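Local coordinates for protein tryptophan--tRNA ligase (Campylobacter jejuni subsp. jejuni, PDB 3TZL) that probably catalyses the ATP-dependent attachment of tryptophan to tRNA(Trp), working as a homodimeric class I aminoacyl-tRNA synthetase, at residues K26-A31 against S35-F40; A66-G71 against S77-Q82. All blocks are in the same frame, centred on the assembly; numbering follows the deposited sequence.

From the N terminus the chain runs through strand 5-10 and the nucleotide-binding helix 18-30. Contact 1 then closes a short turn, three residues long between its segments, and leads into strand 36-41. The chain goes on through helix 53-70, and contact 2 closes a second link, five residues long, into strand 78-81. The two contacts follow one another in series and neither encloses the other. They meet in the parallel sheet, where strands 36-41 and 78-81 are neighbours. Met39 N lies 2.8 Å from Val78 O, a probable hydrogen bond. Together they tie helices 18-30 and 53-70 to the sheet, and contact 1 holds Phe40 of the tryptophan pocket.

Contact 1: K26-A31 against S35-F40; sequences KQMVDA and SQMFMF. With TRP (tryptophan), chain J.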
loop_
_atom_site.group_PDB
_atom_site.type_symbol
_atom_site.label_atom_id
_atom_site.label_comp_id
_atom_site.label_asym_id
_atom_site.label_seq_id
_atom_site.Cartn_x
_atom_site.Cartn_y
_atom_site.Cartn_z
ATOM N N LYS B 26 21.260 14.980 -18.759
ATOM C CA LYS B 26 21.301 15.501 -20.102
ATOM C C LYS B 26 20.834 14.474 -21.104
ATOM O O LYS B 26 20.118 14.782 -22.009
ATOM C CB LYS B 26 22.698 15.963 -20.461
ATOM C CG LYS B 26 22.693 17.005 -21.512
ATOM C CD LYS B 26 24.059 17.313 -22.067
ATOM C CE LYS B 26 24.004 18.583 -22.861
ATOM N NZ LYS B 26 23.170 18.437 -24.054
ATOM N N GLN B 27 21.261 13.246 -20.906
ATOM C CA GLN B 27 20.899 12.138 -21.777
ATOM C C GLN B 27 19.389 11.945 -21.747
ATOM O O GLN B 27 18.746 11.708 -22.774
ATOM C CB GLN B 27 21.602 10.851 -21.320
ATOM C CG GLN B 27 23.126 10.816 -21.571
ATOM C CD GLN B 27 23.945 11.542 -20.498
ATOM O OE1 GLN B 27 23.403 12.112 -19.545
ATOM N NE2 GLN B 27 25.264 11.519 -20.657
HETATM N N MSE B 28 18.835 12.063 -20.549
HETATM C CA MSE B 28 17.415 11.872 -20.346
HETATM C C MSE B 28 16.640 13.000 -21.010
HETATM O O MSE B 28 15.650 12.763 -21.685
HETATM C CB MSE B 28 17.116 11.812 -18.850
HETATM C CG MSE B 28 15.668 11.631 -18.529
HETATM SE SE MSE B 28 15.408 11.575 -16.630
HETATM C CE MSE B 28 17.166 10.835 -16.135
ATOM N N VAL B 29 17.103 14.228 -20.816
ATOM C CA VAL B 29 16.496 15.391 -21.450
ATOM C C VAL B 29 16.544 15.277 -22.977
ATOM O O VAL B 29 15.566 15.567 -23.666
ATOM C CB VAL B 29 17.197 16.700 -20.998
ATOM C CG1 VAL B 29 16.843 17.878 -21.929
ATOM C CG2 VAL B 29 16.852 17.010 -19.548
ATOM N N ASP B 30 17.680 14.842 -23.504
ATOM C CA ASP B 30 17.839 14.731 -24.948
ATOM C C ASP B 30 17.031 13.567 -25.547
ATOM O O ASP B 30 16.776 13.538 -26.745
ATOM C CB ASP B 30 19.325 14.613 -25.335
ATOM C CG ASP B 30 20.119 15.896 -25.053
ATOM O OD1 ASP B 30 19.506 16.982 -24.943
ATOM O OD2 ASP B 30 21.364 15.813 -24.951
ATOM N N ALA B 31 16.628 12.609 -24.720
ATOM C CA ALA B 31 15.869 11.468 -25.237
ATOM C C ALA B 31 14.404 11.822 -25.521
ATOM O O ALA B 31 13.701 11.077 -26.194
ATOM C CB ALA B 31 15.967 10.274 -24.283
ATOM N N SER B 35 11.863 9.691 -27.916
ATOM C CA SER B 35 11.301 8.642 -27.071
ATOM C C SER B 35 10.011 9.118 -26.423
ATOM O O SER B 35 9.767 10.324 -26.300
ATOM C CB SER B 35 12.295 8.206 -25.987
ATOM O OG SER B 35 13.224 7.255 -26.482
ATOM N N GLN B 36 9.181 8.163 -26.018
ATOM C CA GLN B 36 7.981 8.474 -25.250
ATOM C C GLN B 36 8.324 8.371 -23.771
ATOM O O GLN B 36 8.204 7.296 -23.186
ATOM C CB GLN B 36 6.857 7.506 -25.602
ATOM C CG GLN B 36 5.489 7.946 -25.100
ATOM C CD GLN B 36 4.457 6.824 -25.143
ATOM O OE1 GLN B 36 3.371 6.943 -24.584
ATOM N NE2 GLN B 36 4.800 5.729 -25.808
HETATM N N MSE B 37 8.754 9.487 -23.178
HETATM C CA MSE B 37 9.309 9.497 -21.816
HETATM C C MSE B 37 8.270 9.777 -20.720
HETATM O O MSE B 37 7.567 10.774 -20.785
HETATM C CB MSE B 37 10.424 10.547 -21.706
HETATM C CG MSE B 37 11.597 10.380 -22.689
HETATM SE SE MSE B 37 12.806 8.996 -22.086
HETATM C CE MSE B 37 13.576 9.862 -20.537
ATOM N N PHE B 38 8.213 8.914 -19.703
ATOM C CA PHE B 38 7.409 9.152 -18.498
ATOM C C PHE B 38 8.379 9.296 -17.337
ATOM O O PHE B 38 9.214 8.424 -17.134
ATOM C CB PHE B 38 6.486 7.956 -18.207
ATOM C CG PHE B 38 5.223 7.941 -19.031
ATOM C CD1 PHE B 38 3.987 7.820 -18.425
ATOM C CD2 PHE B 38 5.273 8.081 -20.410
ATOM C CE1 PHE B 38 2.814 7.809 -19.186
ATOM C CE2 PHE B 38 4.095 8.081 -21.173
ATOM C CZ PHE B 38 2.873 7.943 -20.548
HETATM N N MSE B 39 8.282 10.373 -16.564
HETATM C CA MSE B 39 9.222 10.566 -15.463
HETATM C C MSE B 39 8.442 11.067 -14.280
HETATM O O MSE B 39 7.616 11.970 -14.423
HETATM C CB MSE B 39 10.296 11.597 -15.825
HETATM C CG MSE B 39 11.419 11.087 -16.742
HETATM SE SE MSE B 39 11.938 12.479 -18.007
HETATM C CE MSE B 39 10.132 12.615 -18.716
ATOM N N PHE B 40 8.693 10.497 -13.104
ATOM C CA PHE B 40 7.989 10.956 -11.922
ATOM C C PHE B 40 8.950 11.125 -10.767
ATOM O O PHE B 40 9.961 10.424 -10.695
ATOM C CB PHE B 40 6.844 10.006 -11.544
ATOM C CG PHE B 40 7.294 8.609 -11.212
ATOM C CD1 PHE B 40 7.559 8.256 -9.899
ATOM C CD2 PHE B 40 7.454 7.656 -12.211
ATOM C CE1 PHE B 40 7.983 6.982 -9.581
ATOM C CE2 PHE B 40 7.879 6.364 -11.906
ATOM C CZ PHE B 40 8.143 6.029 -10.585
HETATM N N TRP J . 13.970 2.746 -7.101
HETATM C CA TRP J . 14.407 3.832 -7.983
HETATM C C TRP J . 15.699 4.461 -7.477
HETATM O O TRP J . 16.347 5.245 -8.178
HETATM C CB TRP J . 13.311 4.904 -8.126
HETATM C CG TRP J . 12.040 4.342 -8.690
HETATM C CD1 TRP J . 10.850 4.155 -8.039
HETATM C CD2 TRP J . 11.861 3.848 -10.017
HETATM N NE1 TRP J . 9.928 3.587 -8.897
HETATM C CE2 TRP J . 10.530 3.381 -10.115
HETATM C CE3 TRP J . 12.699 3.754 -11.136
HETATM C CZ2 TRP J . 10.016 2.842 -11.295
HETATM C CZ3 TRP J . 12.188 3.210 -12.308
HETATM C CH2 TRP J . 10.858 2.768 -12.378
HETATM O OXT TRP J . 16.109 4.183 -6.348
#
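Met28, a selenomethionine on the last turns of helix 18-30, packs against two selenomethionines of strand 36-41, Met37 and Met39. Its CG sits 3.4 Å from Met37 CE, tighter than usual for two carbons. The Met37 chain folds at both chi2 and chi3, and this brings its methyl group across the Met28 chain at a slant. Met39 meets Met28 differently. The two chains run alongside one another, pointing opposite ways, with Met28 SE 3.8 Å from Met39 SE. Met28 reaches this place with CG anti to the backbone N (chi1 179°), and its chain stays extended until chi3. Ala31 adds a lighter touch, its CB 4.1 Å from Met37 SE.

One backbone bond closes the turn across the two segments. Ser35 N donates to Ala31 O at 2.9 Å.

Met37 and Met39 are buried, and Val6, Ser77 and Phe79 pack round them. The far side of the helix is looser. Gln27 and Asp30 are exposed there and do not touch the strand. Lys26 NZ reaches Asp30 OD2 at 3.3 Å, a salt bridge with a weak hydrogen bond, one helical turn apart.

The other side of the strand faces the substrate. Phe40 CZ lies 3.5 Å from NE1 of the bound tryptophan, which approaches the edge of the phenyl ring near its plane. The ligand is also hydrogen-bonded to Asp134 and Gln149. One strand thus carries helix packing on one side and part of the amino acid pocket on the other. The helix and strand complete the beta-alpha-beta unit 5-10, 18-30, 36-41, characteristic of the Rossmann-like catalytic domain of class I aminoacyl-tRNA synthetases.

Contact 2: A66-G71 against S77-Q82; sequences AFLSLG and SVFWLQ
Phe79 on strand 78-81 points its ring at helix 53-70 and meets Leu68 and Phe67 there. From CB, which points toward the helix, CG stands anti to the backbone N (chi1 178°) and carries the ring outward; the contacts begin beyond, on the ring. One ring side does most of the touching. CD2 comes first, 3.9 Å from Leu68 CD2. CE2 comes next and lies 3.7 Å from Leu68 CG, with both leucine methyl groups close by. At the tip, CZ reaches Phe67 CB at 4.2 Å. The ring is met obliquely by both helix residues, and the leucine chain crosses it at a slant.

The Phe67 ring itself turns away from the strand and packs on Pro12 of the HIGH region and on Ile72. Leu294 and Ile297 of helix 291-320 cover Leu68. All three touching residues are buried, and no hydrogen bond links the segments.

The helix ends just beyond in a Schellman motif. Gly71 has positive phi, and Gly71 N bonds back to Leu68 O at 3.2 Å and weakly to Phe67 O. This is apolar helix-on-sheet packing in the class I synthetase core, where helix 53-70 leads into the parallel strand 78-81.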
loop_
_atom_site.group_PDB
_atom_site.type_symbol
_atom_site.label_atom_id
_atom_site.label_comp_id
_atom_site.label_asym_id
_atom_site.label_seq_id
_atom_site.Cartn_x
_atom_site.Cartn_y
_atom_site.Cartn_z
ATOM N N ALA B 66 14.228 21.295 -10.211
ATOM C CA ALA B 66 15.518 21.001 -10.831
ATOM C C ALA B 66 15.374 20.312 -12.192
ATOM O O ALA B 66 16.056 20.665 -13.158
ATOM C CB ALA B 66 16.373 20.154 -9.906
ATOM N N PHE B 67 14.498 19.318 -12.286
ATOM C CA PHE B 67 14.437 18.580 -13.545
ATOM C C PHE B 67 13.779 19.411 -14.644
ATOM O O PHE B 67 14.194 19.384 -15.805
ATOM C CB PHE B 67 13.790 17.204 -13.360
ATOM C CG PHE B 67 14.661 16.227 -12.599
ATOM C CD1 PHE B 67 15.756 15.639 -13.202
ATOM C CD2 PHE B 67 14.377 15.897 -11.287
ATOM C CE1 PHE B 67 16.563 14.738 -12.500
ATOM C CE2 PHE B 67 15.177 15.017 -10.574
ATOM C CZ PHE B 67 16.270 14.431 -11.186
ATOM N N LEU B 68 12.758 20.167 -14.273
ATOM C CA LEU B 68 12.156 21.098 -15.208
ATOM C C LEU B 68 13.193 22.110 -15.677
ATOM O O LEU B 68 13.330 22.356 -16.881
ATOM C CB LEU B 68 10.960 21.792 -14.561
ATOM C CG LEU B 68 9.774 20.853 -14.379
ATOM C CD1 LEU B 68 8.699 21.525 -13.562
ATOM C CD2 LEU B 68 9.230 20.441 -15.728
ATOM N N SER B 69 13.945 22.675 -14.730
ATOM C CA SER B 69 14.964 23.678 -15.063
ATOM C C SER B 69 16.043 23.183 -16.018
ATOM O O SER B 69 16.550 23.945 -16.835
ATOM C CB SER B 69 15.631 24.197 -13.797
ATOM O OG SER B 69 14.669 24.894 -13.055
ATOM N N LEU B 70 16.393 21.906 -15.903
ATOM C CA LEU B 70 17.479 21.337 -16.687
ATOM C C LEU B 70 16.997 20.749 -18.023
ATOM O O LEU B 70 17.808 20.319 -18.836
ATOM C CB LEU B 70 18.244 20.307 -15.857
ATOM C CG LEU B 70 19.010 20.925 -14.681
ATOM C CD1 LEU B 70 19.283 19.884 -13.596
ATOM C CD2 LEU B 70 20.326 21.500 -15.176
ATOM N N GLY B 71 15.686 20.731 -18.257
ATOM C CA GLY B 71 15.200 20.421 -19.594
ATOM C C GLY B 71 13.995 19.510 -19.761
ATOM O O GLY B 71 13.533 19.276 -20.882
ATOM N N SER B 77 6.835 15.311 -22.694
ATOM C CA SER B 77 6.915 14.156 -21.792
ATOM C C SER B 77 5.799 14.153 -20.765
ATOM O O SER B 77 5.043 15.108 -20.669
ATOM C CB SER B 77 8.240 14.183 -21.037
ATOM O OG SER B 77 9.335 14.134 -21.928
ATOM N N VAL B 78 5.703 13.077 -19.989
ATOM C CA VAL B 78 4.738 13.027 -18.896
ATOM C C VAL B 78 5.515 13.046 -17.602
ATOM O O VAL B 78 6.279 12.129 -17.323
ATOM C CB VAL B 78 3.802 11.816 -19.001
ATOM C CG1 VAL B 78 2.870 11.748 -17.810
ATOM C CG2 VAL B 78 3.003 11.897 -20.320
ATOM N N PHE B 79 5.344 14.129 -16.843
ATOM C CA PHE B 79 6.167 14.397 -15.672
ATOM C C PHE B 79 5.313 14.766 -14.464
ATOM O O PHE B 79 4.634 15.783 -14.466
ATOM C CB PHE B 79 7.136 15.529 -15.989
ATOM C CG PHE B 79 8.013 15.923 -14.837
ATOM C CD1 PHE B 79 9.023 15.082 -14.396
ATOM C CD2 PHE B 79 7.844 17.152 -14.212
ATOM C CE1 PHE B 79 9.843 15.450 -13.339
ATOM C CE2 PHE B 79 8.669 17.530 -13.155
ATOM C CZ PHE B 79 9.670 16.673 -12.722
ATOM N N TRP B 80 5.370 13.950 -13.423
ATOM C CA TRP B 80 4.475 14.141 -12.301
ATOM C C TRP B 80 5.110 13.715 -10.993
ATOM O O TRP B 80 6.200 13.165 -10.970
ATOM C CB TRP B 80 3.139 13.402 -12.534
ATOM C CG TRP B 80 3.166 11.913 -12.341
ATOM C CD1 TRP B 80 2.678 11.220 -11.271
ATOM C CD2 TRP B 80 3.688 10.930 -13.252
ATOM N NE1 TRP B 80 2.866 9.869 -11.458
ATOM C CE2 TRP B 80 3.489 9.667 -12.663
ATOM C CE3 TRP B 80 4.315 11.000 -14.502
ATOM C CZ2 TRP B 80 3.882 8.479 -13.286
ATOM C CZ3 TRP B 80 4.706 9.820 -15.117
ATOM C CH2 TRP B 80 4.491 8.576 -14.506
ATOM N N LEU B 81 4.424 14.041 -9.908
ATOM C CA LEU B 81 4.826 13.688 -8.556
ATOM C C LEU B 81 4.048 12.428 -8.195
ATOM O O LEU B 81 2.827 12.411 -8.263
ATOM C CB LEU B 81 4.449 14.817 -7.603
ATOM C CG LEU B 81 4.732 14.661 -6.109
ATOM C CD1 LEU B 81 6.221 14.651 -5.899
ATOM C CD2 LEU B 81 4.087 15.817 -5.347
ATOM N N GLN B 82 4.762 11.382 -7.820
ATOM C CA GLN B 82 4.185 10.047 -7.688
ATOM C C GLN B 82 2.878 10.019 -6.889
ATOM O O GLN B 82 1.884 9.435 -7.309
ATOM C CB GLN B 82 5.205 9.154 -7.002
ATOM C CG GLN B 82 4.832 7.693 -6.951
ATOM C CD GLN B 82 5.821 6.930 -6.135
ATOM O OE1 GLN B 82 6.568 7.521 -5.344
ATOM N NE2 GLN B 82 5.868 5.622 -6.332
#